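Local structure of cofilin (Streptomyces griseoflavus, 5IVU) at residues 7-12 with 107-112; 28-33 with 41-46; 63-68 with 84-89. The protein probably binds actin, as other members of the ADF/cofilin family do. All blocks are in the same frame, centred on the assembly; numbering follows the deposited sequence.

Contact 1: residues 7-12 with 107-112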
loop_
_atom_site.group_PDB
_atom_site.type_symbol
_atom_site.label_atom_id
_atom_site.label_comp_id
_atom_site.label_asym_id
_atom_site.label_seq_id
_atom_site.Cartn_x
_atom_site.Cartn_y
_atom_site.Cartn_z
ATOM N N VAL A 7 1.125 5.127 -18.706
ATOM C CA VAL A 7 0.790 5.423 -17.304
ATOM C C VAL A 7 1.868 6.257 -16.609
ATOM O O VAL A 7 3.039 5.876 -16.577
ATOM C CB VAL A 7 0.536 4.123 -16.506
ATOM C CG1 VAL A 7 -0.000 4.438 -15.112
ATOM C CG2 VAL A 7 -0.424 3.206 -17.269
ATOM N N THR A 8 1.443 7.382 -16.033
ATOM C CA THR A 8 2.351 8.375 -15.451
ATOM C C THR A 8 2.178 8.440 -13.916
ATOM O O THR A 8 1.076 8.270 -13.388
ATOM C CB THR A 8 2.142 9.756 -16.137
ATOM O OG1 THR A 8 3.313 10.559 -15.983
ATOM C CG2 THR A 8 0.919 10.511 -15.595
ATOM N N LEU A 9 3.277 8.668 -13.208
ATOM C CA LEU A 9 3.253 8.761 -11.746
ATOM C C LEU A 9 3.039 10.208 -11.296
ATOM O O LEU A 9 3.796 11.101 -11.685
ATOM C CB LEU A 9 4.574 8.233 -11.185
ATOM C CG LEU A 9 4.772 8.188 -9.674
ATOM C CD1 LEU A 9 3.746 7.288 -9.017
ATOM C CD2 LEU A 9 6.178 7.703 -9.376
ATOM N N ASN A 10 2.023 10.429 -10.468
ATOM C CA ASN A 10 1.766 11.747 -9.886
ATOM C C ASN A 10 2.855 12.130 -8.860
ATOM O O ASN A 10 3.319 11.285 -8.085
ATOM C CB ASN A 10 0.359 11.757 -9.281
ATOM C CG ASN A 10 -0.157 13.152 -8.964
ATOM O OD1 ASN A 10 0.446 14.166 -9.318
ATOM N ND2 ASN A 10 -1.308 13.200 -8.306
ATOM N N ASP A 11 3.283 13.397 -8.890
ATOM C CA ASP A 11 4.317 13.913 -7.968
ATOM C C ASP A 11 3.916 13.754 -6.503
ATOM O O ASP A 11 4.773 13.514 -5.645
ATOM C CB ASP A 11 4.615 15.405 -8.235
ATOM C CG ASP A 11 5.311 15.654 -9.565
ATOM O OD1 ASP A 11 6.083 14.788 -10.041
ATOM O OD2 ASP A 11 5.092 16.745 -10.133
ATOM N N ALA A 12 2.615 13.882 -6.234
ATOM C CA ALA A 12 2.043 13.704 -4.890
ATOM C C ALA A 12 2.271 12.319 -4.252
ATOM O O ALA A 12 2.232 12.198 -3.028
ATOM C CB ALA A 12 0.557 14.014 -4.917
ATOM N N ASP A 107 5.290 -1.663 -10.726
ATOM C CA ASP A 107 6.728 -1.369 -10.626
ATOM C C ASP A 107 7.072 0.098 -10.820
ATOM O O ASP A 107 8.079 0.551 -10.289
ATOM C CB ASP A 107 7.532 -2.209 -11.622
ATOM C CG ASP A 107 7.548 -3.684 -11.257
ATOM O OD1 ASP A 107 8.119 -4.025 -10.205
ATOM O OD2 ASP A 107 6.969 -4.495 -12.013
ATOM N N ILE A 108 6.248 0.829 -11.571
ATOM C CA ILE A 108 6.410 2.275 -11.720
ATOM C C ILE A 108 6.353 2.934 -10.341
ATOM O O ILE A 108 7.293 3.616 -9.938
ATOM C CB ILE A 108 5.323 2.902 -12.623
ATOM C CG1 ILE A 108 5.423 2.372 -14.061
ATOM C CG2 ILE A 108 5.443 4.424 -12.624
ATOM C CD1 ILE A 108 4.225 2.706 -14.934
ATOM N N LEU A 109 5.264 2.682 -9.618
ATOM C CA LEU A 109 5.086 3.178 -8.249
ATOM C C LEU A 109 6.121 2.600 -7.282
ATOM O O LEU A 109 6.712 3.338 -6.502
ATOM C CB LEU A 109 3.660 2.887 -7.741
ATOM C CG LEU A 109 3.307 3.130 -6.261
ATOM C CD1 LEU A 109 3.631 4.550 -5.796
ATOM C CD2 LEU A 109 1.837 2.820 -6.016
ATOM N N ARG A 110 6.342 1.288 -7.344
ATOM C CA ARG A 110 7.228 0.598 -6.393
ATOM C C ARG A 110 8.679 1.085 -6.474
ATOM O O ARG A 110 9.328 1.274 -5.438
ATOM C CB ARG A 110 7.152 -0.917 -6.603
ATOM C CG ARG A 110 8.090 -1.769 -5.754
ATOM C CD ARG A 110 7.837 -1.669 -4.254
ATOM N NE ARG A 110 8.955 -2.248 -3.517
ATOM C CZ ARG A 110 10.098 -1.620 -3.220
ATOM N NH1 ARG A 110 10.311 -0.340 -3.550
ATOM N NH2 ARG A 110 11.050 -2.283 -2.562
ATOM N N ARG A 111 9.167 1.302 -7.697
ATOM C CA ARG A 111 10.528 1.817 -7.936
ATOM C C ARG A 111 10.731 3.243 -7.379
ATOM O O ARG A 111 11.820 3.581 -6.909
ATOM C CB ARG A 111 10.859 1.783 -9.434
ATOM C CG ARG A 111 12.346 1.754 -9.756
ATOM C CD ARG A 111 12.587 1.801 -11.260
ATOM N NE ARG A 111 12.334 3.141 -11.795
ATOM C CZ ARG A 111 13.256 4.072 -12.078
ATOM N NH1 ARG A 111 14.564 3.856 -11.913
ATOM N NH2 ARG A 111 12.854 5.253 -12.549
ATOM N N ALA A 112 9.678 4.059 -7.425
ATOM C CA ALA A 112 9.727 5.440 -6.945
ATOM C C ALA A 112 9.772 5.587 -5.420
ATOM O O ALA A 112 10.205 6.624 -4.926
ATOM C CB ALA A 112 8.548 6.216 -7.498
#
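Leu9, in the short strand 8-9, faces Leu109 on the last turns of helix 96-112, their CA atoms 6.8 Å apart, and no hydrogen bond joins the two backbones. The contact is therefore a matter of aliphatic side chains. Leu9 reaches across with CG anti to its backbone N (chi1 -178°), and its branches then divide the work. CD2 presses on Ala112 CB at 3.4 Å, a tight fit, while CD1 lies 4.2 Å from Leu109 CD1. Nearer the backbone, Leu9 CB touches Ile108 CG2 at 4.2 Å. Ile108 and Ala112 stand one helical turn apart, and the leucine touches both, the first with its CB and the second with CD2. Ile108 CD1 also lies 3.8 Å from Val7 O and 4.3 Å from Val7 CB. Strand 8-9 is paired with strand 39-46 and the residue before it: Thr8 bonds through its backbone to Thr38 and Ile40, and Asn10 to Ile40. Leu109 touches Ile40 and Phe86 farther in. The result is a surface contact at the margin of the core, where the N-terminal edge strand of the mixed sheet meets a long helix lying against the sheet, as expected of the ADF-homology fold.

Contact 2: residues 28-33 with 41-46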
loop_
_atom_site.group_PDB
_atom_site.type_symbol
_atom_site.label_atom_id
_atom_site.label_comp_id
_atom_site.label_asym_id
_atom_site.label_seq_id
_atom_site.Cartn_x
_atom_site.Cartn_y
_atom_site.Cartn_z
ATOM N N TYR A 28 -0.387 5.331 7.199
ATOM C CA TYR A 28 -0.460 4.660 5.887
ATOM C C TYR A 28 -0.976 5.522 4.746
ATOM O O TYR A 28 -1.577 6.567 4.967
ATOM C CB TYR A 28 -1.302 3.379 5.982
ATOM C CG TYR A 28 -2.791 3.558 6.223
ATOM C CD1 TYR A 28 -3.671 3.776 5.166
ATOM C CD2 TYR A 28 -3.321 3.455 7.511
ATOM C CE1 TYR A 28 -5.030 3.914 5.386
ATOM C CE2 TYR A 28 -4.681 3.580 7.738
ATOM C CZ TYR A 28 -5.523 3.821 6.679
ATOM O OH TYR A 28 -6.853 3.949 6.918
ATOM N N ILE A 29 -0.732 5.051 3.524
ATOM C CA ILE A 29 -1.172 5.711 2.287
ATOM C C ILE A 29 -1.790 4.653 1.355
ATOM O O ILE A 29 -1.231 3.565 1.190
ATOM C CB ILE A 29 0.007 6.379 1.534
ATOM C CG1 ILE A 29 0.754 7.363 2.436
ATOM C CG2 ILE A 29 -0.487 7.093 0.278
ATOM C CD1 ILE A 29 2.036 7.899 1.830
ATOM N N ILE A 30 -2.927 4.993 0.740
ATOM C CA ILE A 30 -3.570 4.152 -0.272
ATOM C C ILE A 30 -3.390 4.796 -1.648
ATOM O O ILE A 30 -3.813 5.924 -1.854
ATOM C CB ILE A 30 -5.080 3.968 0.008
ATOM C CG1 ILE A 30 -5.342 3.503 1.455
ATOM C CG2 ILE A 30 -5.689 2.982 -0.989
ATOM C CD1 ILE A 30 -4.910 2.077 1.763
ATOM N N PHE A 31 -2.750 4.082 -2.571
ATOM C CA PHE A 31 -2.601 4.520 -3.968
ATOM C C PHE A 31 -3.551 3.746 -4.878
ATOM O O PHE A 31 -3.939 2.616 -4.562
ATOM C CB PHE A 31 -1.170 4.301 -4.458
ATOM C CG PHE A 31 -0.124 4.873 -3.553
ATOM C CD1 PHE A 31 0.414 4.117 -2.519
ATOM C CD2 PHE A 31 0.330 6.175 -3.735
ATOM C CE1 PHE A 31 1.380 4.649 -1.679
ATOM C CE2 PHE A 31 1.299 6.712 -2.901
ATOM C CZ PHE A 31 1.826 5.949 -1.872
ATOM N N HIS A 32 -3.880 4.352 -6.019
ATOM C CA HIS A 32 -4.811 3.765 -6.996
ATOM C C HIS A 32 -4.593 4.330 -8.414
ATOM O O HIS A 32 -3.903 5.335 -8.575
ATOM C CB HIS A 32 -6.266 3.934 -6.501
ATOM C CG HIS A 32 -6.865 5.289 -6.747
ATOM N ND1 HIS A 32 -6.165 6.470 -6.591
ATOM C CD2 HIS A 32 -8.126 5.648 -7.088
ATOM C CE1 HIS A 32 -6.959 7.490 -6.857
ATOM N NE2 HIS A 32 -8.155 7.018 -7.162
ATOM N N LEU A 33 -5.144 3.658 -9.428
ATOM C CA LEU A 33 -5.219 4.219 -10.807
ATOM C C LEU A 33 -6.417 5.135 -10.896
ATOM O O LEU A 33 -7.459 4.823 -10.316
ATOM C CB LEU A 33 -5.426 3.155 -11.893
ATOM C CG LEU A 33 -4.338 2.547 -12.754
ATOM C CD1 LEU A 33 -3.014 2.657 -12.067
ATOM C CD2 LEU A 33 -4.661 1.103 -13.116
ATOM N N ALA A 41 -2.170 7.698 -8.504
ATOM C CA ALA A 41 -2.458 8.817 -7.613
ATOM C C ALA A 41 -2.703 8.319 -6.203
ATOM O O ALA A 41 -2.934 7.122 -5.995
ATOM C CB ALA A 41 -3.685 9.581 -8.111
ATOM N N VAL A 42 -2.666 9.255 -5.248
ATOM C CA VAL A 42 -2.987 8.985 -3.850
ATOM C C VAL A 42 -4.492 8.997 -3.719
ATOM O O VAL A 42 -5.104 10.023 -3.951
ATOM C CB VAL A 42 -2.395 10.058 -2.900
ATOM C CG1 VAL A 42 -2.835 9.825 -1.451
ATOM C CG2 VAL A 42 -0.871 10.082 -3.003
ATOM N N GLU A 43 -5.087 7.855 -3.375
ATOM C CA GLU A 43 -6.511 7.808 -3.038
ATOM C C GLU A 43 -6.724 8.411 -1.663
ATOM O O GLU A 43 -7.657 9.188 -1.462
ATOM C CB GLU A 43 -7.063 6.378 -3.061
ATOM C CG GLU A 43 -8.597 6.329 -2.986
ATOM C CD GLU A 43 -9.171 4.938 -2.808
ATOM O OE1 GLU A 43 -8.462 4.036 -2.332
ATOM O OE2 GLU A 43 -10.349 4.736 -3.139
ATOM N N LYS A 44 -5.886 8.022 -0.708
ATOM C CA LYS A 44 -5.915 8.649 0.606
ATOM C C LYS A 44 -4.713 8.397 1.505
ATOM O O LYS A 44 -3.894 7.519 1.266
ATOM C CB LYS A 44 -7.186 8.298 1.379
ATOM C CG LYS A 44 -7.624 6.846 1.451
ATOM C CD LYS A 44 -8.833 6.654 2.422
ATOM C CE LYS A 44 -8.710 7.311 3.821
ATOM N NZ LYS A 44 -9.808 6.980 4.784
ATOM N N SER A 45 -4.641 9.228 2.540
ATOM C CA SER A 45 -3.689 9.109 3.633
ATOM C C SER A 45 -4.461 8.965 4.938
ATOM O O SER A 45 -5.633 9.332 5.032
ATOM C CB SER A 45 -2.824 10.360 3.709
ATOM O OG SER A 45 -2.243 10.644 2.455
ATOM N N SER A 46 -3.789 8.439 5.948
ATOM C CA SER A 46 -4.382 8.301 7.264
ATOM C C SER A 46 -3.344 8.481 8.351
ATOM O O SER A 46 -2.187 8.088 8.192
ATOM C CB SER A 46 -5.009 6.937 7.416
ATOM O OG SER A 46 -5.686 6.844 8.659
#
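Tyr28 offers one face of its ring to Ser46, whose CB sits 3.5 Å from the ring centroid, a close CH-pi contact shifted toward CZ. His32 is covered on one face by Glu43 CB, 3.8 Å from its centroid, and has Ala41 O at its edge, where ND1 makes a weak hydrogen bond of 3.3 Å. Phe31, on the opposite side of the sheet, has Ile29 CG2 over one face and Ala41 O at its edge, and CE2 meets Val42 CG2 obliquely at 4.0 Å. A chi1 of 69° sets Tyr28 CG between the backbone N and the carbonyl carbon, and at the far end of the ring OH hydrogen-bonds Asp57 OD2. An alanine here would remove the ring and hydroxyl, and would probably open a gap over Ser46 CB and cost Asp57 one of its partners. Between the strands the antiparallel pairing slips by one residue in a classic beta bulge: Ile30 O accepts both Glu43 N at 2.8 Å and Lys44 N at 3.2 Å. Farther out, Glu43 forms a salt bridge with Arg64 and Lys44 one with Asp57. The hairpin thus lies between two layers: Ile29 packs on helix 11-21, Phe31 on both that helix and helix 96-112, and Tyr28 and Ile30 on helix 51-57, while strand 64-72 flanks strand 28-33.

Contact 3: residues 63-68 with 84-89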
loop_
_atom_site.group_PDB
_atom_site.type_symbol
_atom_site.label_atom_id
_atom_site.label_comp_id
_atom_site.label_asym_id
_atom_site.label_seq_id
_atom_site.Cartn_x
_atom_site.Cartn_y
_atom_site.Cartn_z
ATOM N N CYS A 63 -8.605 -3.552 -6.749
ATOM C CA CYS A 63 -7.173 -3.523 -6.482
ATOM C C CYS A 63 -6.727 -2.159 -5.970
ATOM O O CYS A 63 -7.288 -1.122 -6.338
ATOM C CB CYS A 63 -6.372 -3.837 -7.744
ATOM S SG CYS A 63 -6.877 -5.332 -8.603
ATOM N N ARG A 64 -5.709 -2.186 -5.116
ATOM C CA ARG A 64 -5.026 -0.980 -4.653
ATOM C C ARG A 64 -3.558 -1.322 -4.451
ATOM O O ARG A 64 -3.187 -2.499 -4.405
ATOM C CB ARG A 64 -5.613 -0.455 -3.319
ATOM C CG ARG A 64 -7.031 0.086 -3.389
ATOM C CD ARG A 64 -7.134 1.402 -4.149
ATOM N NE ARG A 64 -8.205 1.397 -5.157
ATOM C CZ ARG A 64 -9.487 1.719 -4.959
ATOM N NH1 ARG A 64 -9.947 2.094 -3.773
ATOM N NH2 ARG A 64 -10.335 1.660 -5.970
ATOM N N TRP A 65 -2.735 -0.283 -4.348
ATOM C CA TRP A 65 -1.446 -0.384 -3.666
ATOM C C TRP A 65 -1.528 0.409 -2.373
ATOM O O TRP A 65 -2.359 1.301 -2.234
ATOM C CB TRP A 65 -0.295 0.161 -4.509
ATOM C CG TRP A 65 -0.219 -0.370 -5.899
ATOM C CD1 TRP A 65 0.268 -1.576 -6.290
ATOM C CD2 TRP A 65 -0.613 0.309 -7.087
ATOM N NE1 TRP A 65 0.184 -1.698 -7.647
ATOM C CE2 TRP A 65 -0.351 -0.551 -8.164
ATOM C CE3 TRP A 65 -1.163 1.571 -7.346
ATOM C CZ2 TRP A 65 -0.620 -0.201 -9.491
ATOM C CZ3 TRP A 65 -1.439 1.921 -8.670
ATOM C CH2 TRP A 65 -1.164 1.031 -9.721
ATOM N N ALA A 66 -0.662 0.078 -1.426
ATOM C CA ALA A 66 -0.581 0.850 -0.197
ATOM C C ALA A 66 0.808 0.796 0.367
ATOM O O ALA A 66 1.574 -0.110 0.047
ATOM C CB ALA A 66 -1.564 0.334 0.828
ATOM N N VAL A 67 1.119 1.782 1.202
ATOM C CA VAL A 67 2.289 1.731 2.067
ATOM C C VAL A 67 1.798 1.847 3.508
ATOM O O VAL A 67 0.922 2.658 3.799
ATOM C CB VAL A 67 3.306 2.833 1.724
ATOM C CG1 VAL A 67 4.401 2.905 2.777
ATOM C CG2 VAL A 67 3.911 2.553 0.357
ATOM N N TYR A 68 2.352 1.008 4.386
ATOM C CA TYR A 68 1.988 0.987 5.793
ATOM C C TYR A 68 3.255 1.048 6.632
ATOM O O TYR A 68 4.199 0.302 6.385
ATOM C CB TYR A 68 1.189 -0.287 6.143
ATOM C CG TYR A 68 0.471 -0.154 7.465
ATOM C CD1 TYR A 68 1.115 -0.461 8.666
ATOM C CD2 TYR A 68 -0.837 0.324 7.522
ATOM C CE1 TYR A 68 0.470 -0.313 9.887
ATOM C CE2 TYR A 68 -1.490 0.473 8.734
ATOM C CZ TYR A 68 -0.834 0.161 9.917
ATOM O OH TYR A 68 -1.463 0.300 11.132
ATOM N N LEU A 84 8.659 -0.069 6.691
ATOM C CA LEU A 84 7.808 0.459 5.638
ATOM C C LEU A 84 7.433 -0.722 4.737
ATOM O O LEU A 84 8.304 -1.381 4.164
ATOM C CB LEU A 84 8.530 1.562 4.849
ATOM C CG LEU A 84 8.932 2.790 5.690
ATOM C CD1 LEU A 84 10.105 3.539 5.081
ATOM C CD2 LEU A 84 7.751 3.723 5.897
ATOM N N THR A 85 6.132 -0.967 4.629
ATOM C CA THR A 85 5.584 -2.143 3.988
ATOM C C THR A 85 4.758 -1.760 2.763
ATOM O O THR A 85 3.783 -1.033 2.885
ATOM C CB THR A 85 4.675 -2.904 4.978
ATOM O OG1 THR A 85 5.392 -3.166 6.191
ATOM C CG2 THR A 85 4.174 -4.206 4.368
ATOM N N PHE A 86 5.173 -2.238 1.589
ATOM C CA PHE A 86 4.408 -2.086 0.349
ATOM C C PHE A 86 3.456 -3.260 0.196
ATOM O O PHE A 86 3.840 -4.402 0.421
ATOM C CB PHE A 86 5.347 -2.024 -0.850
ATOM C CG PHE A 86 4.675 -1.614 -2.127
ATOM C CD1 PHE A 86 4.495 -0.273 -2.433
ATOM C CD2 PHE A 86 4.232 -2.568 -3.027
ATOM C CE1 PHE A 86 3.886 0.112 -3.617
ATOM C CE2 PHE A 86 3.620 -2.195 -4.212
ATOM C CZ PHE A 86 3.446 -0.850 -4.509
ATOM N N VAL A 87 2.218 -2.964 -0.171
ATOM C CA VAL A 87 1.152 -3.944 -0.257
ATOM C C VAL A 87 0.557 -3.841 -1.652
ATOM O O VAL A 87 0.065 -2.781 -2.023
ATOM C CB VAL A 87 0.034 -3.647 0.777
ATOM C CG1 VAL A 87 -1.159 -4.589 0.605
ATOM C CG2 VAL A 87 0.580 -3.743 2.195
ATOM N N SER A 88 0.608 -4.926 -2.419
ATOM C CA SER A 88 -0.179 -5.033 -3.637
ATOM C C SER A 88 -1.474 -5.756 -3.273
ATOM O O SER A 88 -1.445 -6.925 -2.897
ATOM C CB SER A 88 0.572 -5.800 -4.713
ATOM O OG SER A 88 1.768 -5.134 -5.039
ATOM N N TRP A 89 -2.593 -5.037 -3.342
ATOM C CA TRP A 89 -3.895 -5.594 -3.022
ATOM C C TRP A 89 -4.554 -5.997 -4.334
ATOM O O TRP A 89 -4.787 -5.163 -5.206
ATOM C CB TRP A 89 -4.727 -4.574 -2.245
ATOM C CG TRP A 89 -6.106 -5.010 -1.881
ATOM C CD1 TRP A 89 -7.269 -4.394 -2.222
ATOM C CD2 TRP A 89 -6.467 -6.151 -1.101
ATOM N NE1 TRP A 89 -8.340 -5.081 -1.714
ATOM C CE2 TRP A 89 -7.876 -6.165 -1.017
ATOM C CE3 TRP A 89 -5.737 -7.168 -0.465
ATOM C CZ2 TRP A 89 -8.573 -7.147 -0.315
ATOM C CZ3 TRP A 89 -6.431 -8.150 0.231
ATOM C CH2 TRP A 89 -7.837 -8.128 0.304
#
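Phe86 and Trp65 extend side by side from neighbouring strands, and the closest atoms, Phe86 CZ and Trp65 CD1, are 3.7 Å apart. The two planes are inclined by 31°, an oblique meeting. Phe86 CG is anti to its backbone N (chi1 -169°), and the ring beyond it lies alongside Trp65. Its CD1 meets Val67 CG2 at 4.0 Å, with the two side chains crossing at about a right angle. On the other face of the sheet Ala66 CB and Val87 CB are 4.3 Å apart. Trp89 CB lies 3.4 Å from the backbone Arg64 O. A regular antiparallel backbone sets these pairs in place. Arg64 with Trp89, Ala66 with Val87 and Tyr68 with Thr85 each exchange two hydrogen bonds, the shortest being Trp89 N to Arg64 O at 2.8 Å, and CA-H...O contacts such as Val67 CA to Thr85 O at 3.2 Å fill the positions between. Beyond this shell Trp65 packs on Tyr102 and Lys106, Phe86 on Leu113 and Ile116, and Tyr68 on Tyr51 and Phe54. The polar ends find partners beyond the two strands: Trp89 NE1 bonds to Pro59 O, and Arg64 has a salt bridge to Glu62 besides its partner in the first hairpin. The chemistry is that of a buried sheet interior: paired backbone groups satisfy one another, mostly apolar side chains line both faces, and the guanidinium is likely to be tolerated because two carboxylates meet it.

From the N terminus, the chain enters through strand 8-9 and helix 11-21, then forms two hairpins in series. Contact 2 closes the first, formed by strands 28-33 and 39-46, and contact 3 closes the second, formed by strands 64-72 and 81-89. Only at the end of helix 96-112 does contact 1 close, bringing residues 107-112 back to residues 7-12, so both hairpins fall within its span. Strands 28-33 and 64-72 lie next to each other: a probable backbone hydrogen bond, Phe31 N to Trp65 O, helps join the hairpins into one sheet, and the side-chain bridge between them is an additional tie. Leu109 ties contact 1 to both, touching Phe31 and Trp65.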